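Local atomic coordinates of SdbC (Legionella pneumophila subsp. pneumophila, PDB entry 4KSN), a protein that is of unknown molecular function but is a Legionella pneumophila effector, represented here by its C-terminal domain. Residues Y19-G22 against L23-E27. The protein carries 1 engineered substitution. Residues are numbered along the deposited sequence; the frame is centred on the assembly and turned at random.
Sequences YDTG and LGVYE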
loop_
_atom_site.group_PDB
_atom_site.type_symbol
_atom_site.label_atom_id
_atom_site.label_comp_id
_atom_site.label_asym_id
_atom_site.label_seq_id
_atom_site.Cartn_x
_atom_site.Cartn_y
_atom_site.Cartn_z
ATOM N N TYR A 19 -25.398 5.557 11.429
ATOM C CA TYR A 19 -25.458 5.213 12.858
ATOM C C TYR A 19 -26.567 6.010 13.564
ATOM O O TYR A 19 -26.858 7.144 13.244
ATOM C CB TYR A 19 -24.113 5.402 13.559
ATOM C CG TYR A 19 -23.623 6.826 13.634
ATOM C CD1 TYR A 19 -23.940 7.648 14.710
ATOM C CD2 TYR A 19 -22.783 7.347 12.643
ATOM C CE1 TYR A 19 -23.512 8.985 14.759
ATOM C CE2 TYR A 19 -22.326 8.640 12.699
ATOM C CZ TYR A 19 -22.651 9.453 13.754
ATOM O OH TYR A 19 -22.183 10.705 13.780
ATOM N N ASP A 20 -27.231 5.341 14.487
ATOM C CA ASP A 20 -28.281 5.970 15.288
ATOM C C ASP A 20 -27.572 6.793 16.361
ATOM O O ASP A 20 -26.630 6.314 17.008
ATOM C CB ASP A 20 -29.166 4.876 15.897
ATOM C CG ASP A 20 -30.134 5.410 16.961
ATOM O OD1 ASP A 20 -30.843 6.405 16.705
ATOM O OD2 ASP A 20 -30.133 4.798 18.035
ATOM N N THR A 21 -27.975 8.042 16.463
ATOM C CA THR A 21 -27.396 8.967 17.444
ATOM C C THR A 21 -27.802 8.632 18.895
ATOM O O THR A 21 -26.948 8.543 19.794
ATOM C CB THR A 21 -27.827 10.385 17.108
ATOM O OG1 THR A 21 -29.260 10.451 16.982
ATOM C CG2 THR A 21 -27.177 10.807 15.772
ATOM N N GLY A 22 -29.092 8.384 19.091
ATOM C CA GLY A 22 -29.647 8.175 20.438
ATOM C C GLY A 22 -30.658 9.250 20.721
ATOM O O GLY A 22 -31.205 9.338 21.823
ATOM N N LEU A 23 -30.899 10.084 19.716
ATOM C CA LEU A 23 -31.766 11.236 19.830
ATOM C C LEU A 23 -32.837 11.227 18.745
ATOM O O LEU A 23 -33.373 12.283 18.421
ATOM C CB LEU A 23 -30.939 12.525 19.707
ATOM C CG LEU A 23 -29.946 12.899 20.818
ATOM C CD1 LEU A 23 -28.861 11.850 21.056
ATOM C CD2 LEU A 23 -29.317 14.250 20.500
ATOM N N GLY A 24 -33.135 10.054 18.174
ATOM C CA GLY A 24 -34.210 9.928 17.171
ATOM C C GLY A 24 -33.826 10.282 15.743
ATOM O O GLY A 24 -34.673 10.497 14.854
ATOM N N VAL A 25 -32.534 10.353 15.481
ATOM C CA VAL A 25 -32.118 10.586 14.124
ATOM C C VAL A 25 -30.885 9.740 13.868
ATOM O O VAL A 25 -30.171 9.436 14.794
ATOM C CB VAL A 25 -31.923 12.090 13.881
ATOM C CG1 VAL A 25 -30.609 12.608 14.460
ATOM C CG2 VAL A 25 -32.076 12.390 12.413
ATOM N N TYR A 26 -30.726 9.268 12.637
ATOM C CA TYR A 26 -29.452 8.622 12.229
ATOM C C TYR A 26 -28.648 9.558 11.314
ATOM O O TYR A 26 -29.191 10.356 10.575
ATOM C CB TYR A 26 -29.685 7.249 11.556
ATOM C CG TYR A 26 -30.377 7.337 10.218
ATOM C CD1 TYR A 26 -31.777 7.323 10.105
ATOM C CD2 TYR A 26 -29.632 7.399 9.027
ATOM C CE1 TYR A 26 -32.400 7.426 8.859
ATOM C CE2 TYR A 26 -30.246 7.501 7.794
ATOM C CZ TYR A 26 -31.637 7.495 7.710
ATOM O OH TYR A 26 -32.180 7.595 6.446
ATOM N N GLU A 27 -27.314 9.347 11.320
ATOM C CA GLU A 27 -26.400 10.191 10.586
ATOM C C GLU A 27 -25.770 9.314 9.549
ATOM O O GLU A 27 -25.544 8.135 9.833
ATOM C CB GLU A 27 -25.305 10.768 11.508
ATOM C CG GLU A 27 -25.832 11.575 12.706
ATOM C CD GLU A 27 -26.450 12.865 12.298
ATOM O OE1 GLU A 27 -26.853 13.080 11.108
ATOM O OE2 GLU A 27 -26.494 13.749 13.179
#
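Tyr19 pairs with Glu27 at the end of a beta hairpin, next to the turn that joins antiparallel strands 10-20 and 26-33 of the SdbC C-terminal domain. Two backbone bonds tie this hydrogen-bonded pair, Tyr19 N to Glu27 O and Glu27 N to Tyr19 O, each 3.0 Å. With CG between the backbone N and the carbonyl carbon (chi1 65°), the Tyr19 ring leans across to Glu27, whose CB lies over one ring face as a CH-pi contact, 4.0 Å from the centroid and offset toward the rim. In a second subunit, Leu57 O bonds Tyr19 OH; Glu27 OE1 forms a salt bridge with Arg55 and a hydrogen bond with Tyr33 OH of that chain, and OE2 bonds its Leu57 N. Asp20 faces Tyr26 as a non-hydrogen-bonded pair, on the other sheet face. Thr21 bridges the turn with three hydrogen bonds. Its N donates to Val25 O at 3.1 Å, nearly straight at 168°, and OG1 donates to the same Val25 O at 2.6 Å, so one carbonyl is gripped twice. Thr21 CG2 packs 3.4 Å from Glu27 CG. Gly22 takes a positive phi of 118°, where a CB would jam against Thr21 O, and leads to Leu23, whose N donates to Thr21 OG1 at 3.2 Å.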